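Local structure of tonb-dependent siderophore receptor (Acinetobacter baumannii, 5FP1) at residues G246-V251 with W659-V664; D689-T694 with A702-G707. The protein probably takes part in the first step of iron uptake at the outer membrane by binding iron-chelating siderophores, possibly including ferric enterobactin. All blocks are in the same frame, centred on the assembly; numbering follows the deposited sequence.

How the interactions relate
Both interactions lie within the beta-barrel part of the TonB-dependent receptor, on the same side of the chain's centre, with their own centres about 9 Å apart. Interaction 2 is the more buried: it closes the hairpin of strands 693-696 and 701-704 through backbone bonds, an aromatic face and a water-bridged charged pair. Interaction 1 is partly exposed and joins a long loop to the start of barrel strand 659-673, with one backbone bond and mostly apolar and lysine-indole contacts. They meet directly: Ala249 O lies 2.9 Å from Arg691 NH2, a probable hydrogen bond, while Val660 packs on Phe693 and Tyr663 stacks on Tyr692.

Interaction 1: residues G246-V251 with W659-V664; sequences GKPAEV and WVPSYV
Lys247 lies across the indole of Trp659 where the loop between strands 234-238 and 264-279 reaches the first residues of strand 659-673, in the barrel of a TonB-dependent receptor. One backbone bond fixes the neighbouring chain: Trp659 N donates to Gly246 O at 3.0 Å and 164°, with the donor above the carbonyl plane. Lys247 CA adds a C-H...O contact to Trp659 O. Along the lysine, CB lies 4.0 Å from Trp659 O. With CG anti to the carbonyl carbon (chi1 -74°), that methylene comes over the indole face, 3.6 Å from the centroid of the five-membered ring and 30° off its normal, a CH-pi contact displaced toward the nitrogen side. CD follows, 3.6 Å from Trp659 NE1. The chain then bends at chi3, which takes CE off the ring, and NZ stands farther still from NE1. The backbone of Gly246 lies over the same indole face, its CA near CZ3; at its backbone angles a CB would be jammed against the carbonyl O of the preceding residue, which calls for glycine. Outside these segments, Lys649 makes a cation-pi interaction with Trp659. Farther along the loop the contact turns apolar. The Pro248 ring and the Val660 side chain cross at about a right angle and lean on Phe693 and Ala702 of the hairpin. Their closest atoms are Pro248 CG and Val660 CG1, 3.9 Å apart.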
loop_
_atom_site.group_PDB
_atom_site.type_symbol
_atom_site.label_atom_id
_atom_site.label_comp_id
_atom_site.label_asym_id
_atom_site.label_seq_id
_atom_site.Cartn_x
_atom_site.Cartn_y
_atom_site.Cartn_z
ATOM N N GLY A 246 12.225 -21.411 9.463
ATOM C CA GLY A 246 10.927 -22.010 9.653
ATOM C C GLY A 246 9.844 -20.977 9.895
ATOM O O GLY A 246 9.793 -19.926 9.259
ATOM N N LYS A 247 8.952 -21.306 10.814
ATOM C CA LYS A 247 7.828 -20.490 11.121
ATOM C C LYS A 247 8.171 -19.623 12.315
ATOM O O LYS A 247 9.193 -19.830 12.978
ATOM C CB LYS A 247 6.646 -21.369 11.469
ATOM C CG LYS A 247 6.037 -22.035 10.259
ATOM C CD LYS A 247 4.940 -23.013 10.650
ATOM C CE LYS A 247 5.458 -24.091 11.593
ATOM N NZ LYS A 247 4.342 -24.944 12.090
ATOM N N PRO A 248 7.307 -18.668 12.617
ATOM C CA PRO A 248 7.565 -17.878 13.808
ATOM C C PRO A 248 7.595 -18.743 15.105
ATOM O O PRO A 248 6.912 -19.754 15.194
ATOM C CB PRO A 248 6.400 -16.889 13.824
ATOM C CG PRO A 248 5.989 -16.767 12.393
ATOM C CD PRO A 248 6.165 -18.150 11.842
ATOM N N ALA A 249 8.417 -18.331 16.063
ATOM C CA ALA A 249 8.557 -19.013 17.334
ATOM C C ALA A 249 7.216 -19.261 17.979
ATOM O O ALA A 249 6.292 -18.442 17.890
ATOM C CB ALA A 249 9.441 -18.192 18.269
ATOM N N GLU A 250 7.114 -20.392 18.663
ATOM C CA GLU A 250 5.890 -20.727 19.422
ATOM C C GLU A 250 5.935 -20.038 20.780
ATOM O O GLU A 250 6.462 -20.599 21.760
ATOM C CB GLU A 250 5.826 -22.254 19.607
ATOM C CG GLU A 250 5.685 -22.979 18.280
ATOM C CD GLU A 250 4.310 -22.742 17.645
ATOM O OE1 GLU A 250 3.381 -22.284 18.347
ATOM O OE2 GLU A 250 4.156 -23.014 16.437
ATOM N N VAL A 251 5.436 -18.806 20.819
ATOM C CA VAL A 251 5.363 -18.010 22.020
ATOM C C VAL A 251 3.939 -17.524 22.148
ATOM O O VAL A 251 3.150 -17.604 21.196
ATOM C CB VAL A 251 6.315 -16.806 21.988
ATOM C CG1 VAL A 251 7.747 -17.293 21.893
ATOM C CG2 VAL A 251 5.997 -15.912 20.788
ATOM N N TRP A 659 8.752 -18.816 6.677
ATOM C CA TRP A 659 7.389 -18.626 6.239
ATOM C C TRP A 659 6.403 -18.439 7.381
ATOM O O TRP A 659 6.732 -18.640 8.562
ATOM C CB TRP A 659 6.960 -19.798 5.359
ATOM C CG TRP A 659 6.600 -21.030 6.062
ATOM C CD1 TRP A 659 5.348 -21.412 6.513
ATOM C CD2 TRP A 659 7.474 -22.088 6.377
ATOM N NE1 TRP A 659 5.415 -22.636 7.099
ATOM C CE2 TRP A 659 6.710 -23.082 7.029
ATOM C CE3 TRP A 659 8.825 -22.311 6.149
ATOM C CZ2 TRP A 659 7.263 -24.279 7.467
ATOM C CZ3 TRP A 659 9.382 -23.508 6.598
ATOM C CH2 TRP A 659 8.600 -24.470 7.251
ATOM N N VAL A 660 5.200 -18.006 7.028
ATOM C CA VAL A 660 4.108 -17.943 7.973
ATOM C C VAL A 660 2.998 -18.814 7.412
ATOM O O VAL A 660 2.822 -18.889 6.176
ATOM C CB VAL A 660 3.631 -16.501 8.236
ATOM C CG1 VAL A 660 4.756 -15.685 8.853
ATOM C CG2 VAL A 660 3.113 -15.843 6.957
ATOM N N PRO A 661 2.244 -19.480 8.300
ATOM C CA PRO A 661 1.264 -20.461 7.821
ATOM C C PRO A 661 -0.012 -19.852 7.279
ATOM O O PRO A 661 -0.299 -18.664 7.501
ATOM C CB PRO A 661 0.957 -21.313 9.068
ATOM C CG PRO A 661 1.366 -20.476 10.225
ATOM C CD PRO A 661 2.488 -19.593 9.749
ATOM N N SER A 662 -0.796 -20.675 6.591
ATOM C CA SER A 662 -2.131 -20.287 6.164
ATOM C C SER A 662 -3.018 -19.940 7.335
ATOM O O SER A 662 -2.764 -20.344 8.471
ATOM C CB SER A 662 -2.785 -21.441 5.399
ATOM O OG SER A 662 -2.965 -22.542 6.265
ATOM N N TYR A 663 -4.073 -19.199 7.061
ATOM C CA TYR A 663 -5.015 -18.790 8.086
ATOM C C TYR A 663 -6.356 -18.392 7.477
ATOM O O TYR A 663 -6.457 -18.031 6.296
ATOM C CB TYR A 663 -4.480 -17.583 8.891
ATOM C CG TYR A 663 -4.283 -16.332 8.047
ATOM C CD1 TYR A 663 -5.317 -15.458 7.817
ATOM C CD2 TYR A 663 -3.071 -16.064 7.449
ATOM C CE1 TYR A 663 -5.151 -14.324 7.030
ATOM C CE2 TYR A 663 -2.891 -14.933 6.662
ATOM C CZ TYR A 663 -3.932 -14.071 6.438
ATOM O OH TYR A 663 -3.741 -12.930 5.649
ATOM N N VAL A 664 -7.372 -18.414 8.332
ATOM C CA VAL A 664 -8.651 -17.769 8.086
ATOM C C VAL A 664 -9.011 -16.900 9.277
ATOM O O VAL A 664 -8.882 -17.312 10.426
ATOM C CB VAL A 664 -9.776 -18.815 7.910
ATOM C CG1 VAL A 664 -11.065 -18.120 7.534
ATOM C CG2 VAL A 664 -9.390 -19.809 6.847
#

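Interaction 2: residues D689-T694 with A702-G707; sequences DKRYFT and ATEAEG
Phe693 and Glu704 are matched across the hairpin of strands 693-696 and 701-704 as an antiparallel non-hydrogen-bonded pair, CA to CA 4.3 Å, their side chains diverging; together with strand 234-238 the hairpin forms a small three-stranded sheet. Backbone bonds flank the pair: Ala705 N donates to Tyr692 O at 2.7 Å and a nearly straight 167°, and Thr694 N donates to Thr703 O at 3.0 Å in a more bent bond, approaching nearly along the C=O axis. A water accepts from Tyr692 N and lies within bonding distance of Lys690 O and Ala705 O, joining the two backbones beyond the Ala705 N to Tyr692 O bond.

Among the side chains, CB of Tyr692 points away from 702-707, but chi1 of 70° sets CG between the backbone N and the carbonyl carbon, and the ring ends nearer, its face against Ala705 CB. That methyl makes a CH-pi contact offset toward the rim, 3.3 Å from Tyr692 CZ. Tyr692 OH is hydrogen-bonded to Arg665 NH1. The Phe693 ring borders Ala702 CB and Glu704 CB, and its CZ lies 3.7 Å above the centre of the Arg691 guanidinium plane.

Arg691 extends from CG to NE and crosses the Glu704 side chain at about a right angle, the guanidinium and carboxylate planes 72° apart. Arg691 NE is 4.2 Å from Glu704 OE2, too far for a salt bridge. Instead a second water accepts from Arg691 NE at 2.9 Å and donates to Glu704 OE1 at 2.7 Å. Each charge has another partner: Glu704 OE2 accepts from Gly254 N, and Arg691 NH2 also reaches Ala249 O. Opposite charges a water apart probably favour each other's ionised state, and their further partners tie Arg691 and Glu704 to the loop that carries Ala249 and Gly254.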
loop_
_atom_site.group_PDB
_atom_site.type_symbol
_atom_site.label_atom_id
_atom_site.label_comp_id
_atom_site.label_asym_id
_atom_site.label_seq_id
_atom_site.Cartn_x
_atom_site.Cartn_y
_atom_site.Cartn_z
ATOM N N ASP A 689 -10.295 -14.847 17.393
ATOM C CA ASP A 689 -9.024 -14.558 18.074
ATOM C C ASP A 689 -7.860 -15.403 17.525
ATOM O O ASP A 689 -7.008 -15.915 18.248
ATOM C CB ASP A 689 -9.162 -14.746 19.590
ATOM C CG ASP A 689 -8.129 -13.964 20.366
ATOM O OD1 ASP A 689 -7.535 -12.989 19.822
ATOM O OD2 ASP A 689 -7.897 -14.327 21.537
ATOM N N LYS A 690 -7.830 -15.532 16.217
ATOM C CA LYS A 690 -6.814 -16.328 15.553
ATOM C C LYS A 690 -5.443 -15.610 15.661
ATOM O O LYS A 690 -5.346 -14.412 15.436
ATOM C CB LYS A 690 -7.210 -16.461 14.082
ATOM C CG LYS A 690 -6.222 -17.186 13.194
ATOM C CD LYS A 690 -6.130 -18.659 13.513
ATOM C CE LYS A 690 -5.027 -19.259 12.675
ATOM N NZ LYS A 690 -4.936 -20.747 12.804
ATOM N N ARG A 691 -4.421 -16.370 16.015
ATOM C CA ARG A 691 -3.023 -15.946 15.906
ATOM C C ARG A 691 -2.513 -16.257 14.508
ATOM O O ARG A 691 -2.343 -17.422 14.098
ATOM C CB ARG A 691 -2.157 -16.656 16.950
ATOM C CG ARG A 691 -0.678 -16.236 16.950
ATOM C CD ARG A 691 0.106 -17.098 17.948
ATOM N NE ARG A 691 1.525 -16.737 18.117
ATOM C CZ ARG A 691 2.542 -17.436 17.638
ATOM N NH1 ARG A 691 2.336 -18.494 16.886
ATOM N NH2 ARG A 691 3.785 -17.039 17.869
ATOM N N TYR A 692 -2.268 -15.193 13.760
ATOM C CA TYR A 692 -1.710 -15.321 12.430
ATOM C C TYR A 692 -0.786 -14.138 12.137
ATOM O O TYR A 692 -0.640 -13.216 12.967
ATOM C CB TYR A 692 -2.824 -15.467 11.363
ATOM C CG TYR A 692 -3.664 -14.238 11.095
ATOM C CD1 TYR A 692 -4.663 -13.843 11.975
ATOM C CD2 TYR A 692 -3.449 -13.462 9.947
ATOM C CE1 TYR A 692 -5.422 -12.718 11.728
ATOM C CE2 TYR A 692 -4.187 -12.328 9.698
ATOM C CZ TYR A 692 -5.199 -11.977 10.572
ATOM O OH TYR A 692 -5.944 -10.849 10.322
ATOM N N PHE A 693 -0.131 -14.217 10.977
ATOM C CA PHE A 693 0.910 -13.291 10.583
ATOM C C PHE A 693 0.616 -12.656 9.222
ATOM O O PHE A 693 0.397 -13.361 8.235
ATOM C CB PHE A 693 2.241 -14.038 10.564
ATOM C CG PHE A 693 2.630 -14.567 11.917
ATOM C CD1 PHE A 693 2.177 -15.787 12.339
ATOM C CD2 PHE A 693 3.370 -13.784 12.800
ATOM C CE1 PHE A 693 2.471 -16.239 13.598
ATOM C CE2 PHE A 693 3.681 -14.248 14.061
ATOM C CZ PHE A 693 3.205 -15.450 14.470
ATOM N N THR A 694 0.649 -11.326 9.199
ATOM C CA THR A 694 0.360 -10.530 8.000
ATOM C C THR A 694 1.597 -10.106 7.218
ATOM O O THR A 694 1.479 -9.655 6.093
ATOM C CB THR A 694 -0.390 -9.267 8.381
ATOM O OG1 THR A 694 0.300 -8.644 9.459
ATOM C CG2 THR A 694 -1.792 -9.613 8.789
ATOM N N ALA A 702 8.597 -12.252 11.551
ATOM C CA ALA A 702 7.309 -12.001 10.928
ATOM C C ALA A 702 6.447 -11.146 11.837
ATOM O O ALA A 702 6.629 -11.126 13.053
ATOM C CB ALA A 702 6.604 -13.293 10.643
ATOM N N THR A 703 5.467 -10.468 11.257
ATOM C CA THR A 703 4.632 -9.554 12.010
ATOM C C THR A 703 3.331 -10.255 12.330
ATOM O O THR A 703 2.635 -10.736 11.431
ATOM C CB THR A 703 4.322 -8.278 11.193
ATOM O OG1 THR A 703 5.548 -7.611 10.882
ATOM C CG2 THR A 703 3.416 -7.315 11.939
ATOM N N GLU A 704 2.995 -10.298 13.613
ATOM C CA GLU A 704 1.729 -10.851 14.058
ATOM C C GLU A 704 0.553 -9.920 13.791
ATOM O O GLU A 704 0.609 -8.705 14.004
ATOM C CB GLU A 704 1.826 -11.215 15.561
ATOM C CG GLU A 704 0.708 -12.096 16.100
ATOM C CD GLU A 704 0.926 -12.473 17.574
ATOM O OE1 GLU A 704 2.074 -12.362 18.072
ATOM O OE2 GLU A 704 -0.049 -12.872 18.232
ATOM N N ALA A 705 -0.552 -10.490 13.312
ATOM C CA ALA A 705 -1.779 -9.726 13.164
ATOM C C ALA A 705 -2.367 -9.426 14.531
ATOM O O ALA A 705 -2.060 -10.085 15.522
ATOM C CB ALA A 705 -2.787 -10.500 12.320
ATOM N N GLU A 706 -3.178 -8.385 14.584
ATOM C CA GLU A 706 -3.877 -8.013 15.790
ATOM C C GLU A 706 -4.822 -9.146 16.229
ATOM O O GLU A 706 -5.325 -9.905 15.387
ATOM C CB GLU A 706 -4.724 -6.775 15.508
ATOM C CG GLU A 706 -5.874 -7.128 14.598
ATOM C CD GLU A 706 -6.707 -5.949 14.142
ATOM O OE1 GLU A 706 -6.406 -4.799 14.563
ATOM O OE2 GLU A 706 -7.679 -6.196 13.377
ATOM N N GLY A 707 -5.010 -9.267 17.546
ATOM C CA GLY A 707 -5.965 -10.205 18.159
ATOM C C GLY A 707 -7.416 -9.746 18.038
ATOM O O GLY A 707 -7.722 -8.770 17.367
HETATM O O HOH W 1 -3.117 -12.737 15.209
HETATM O O HOH W 2 2.833 -14.538 19.418
#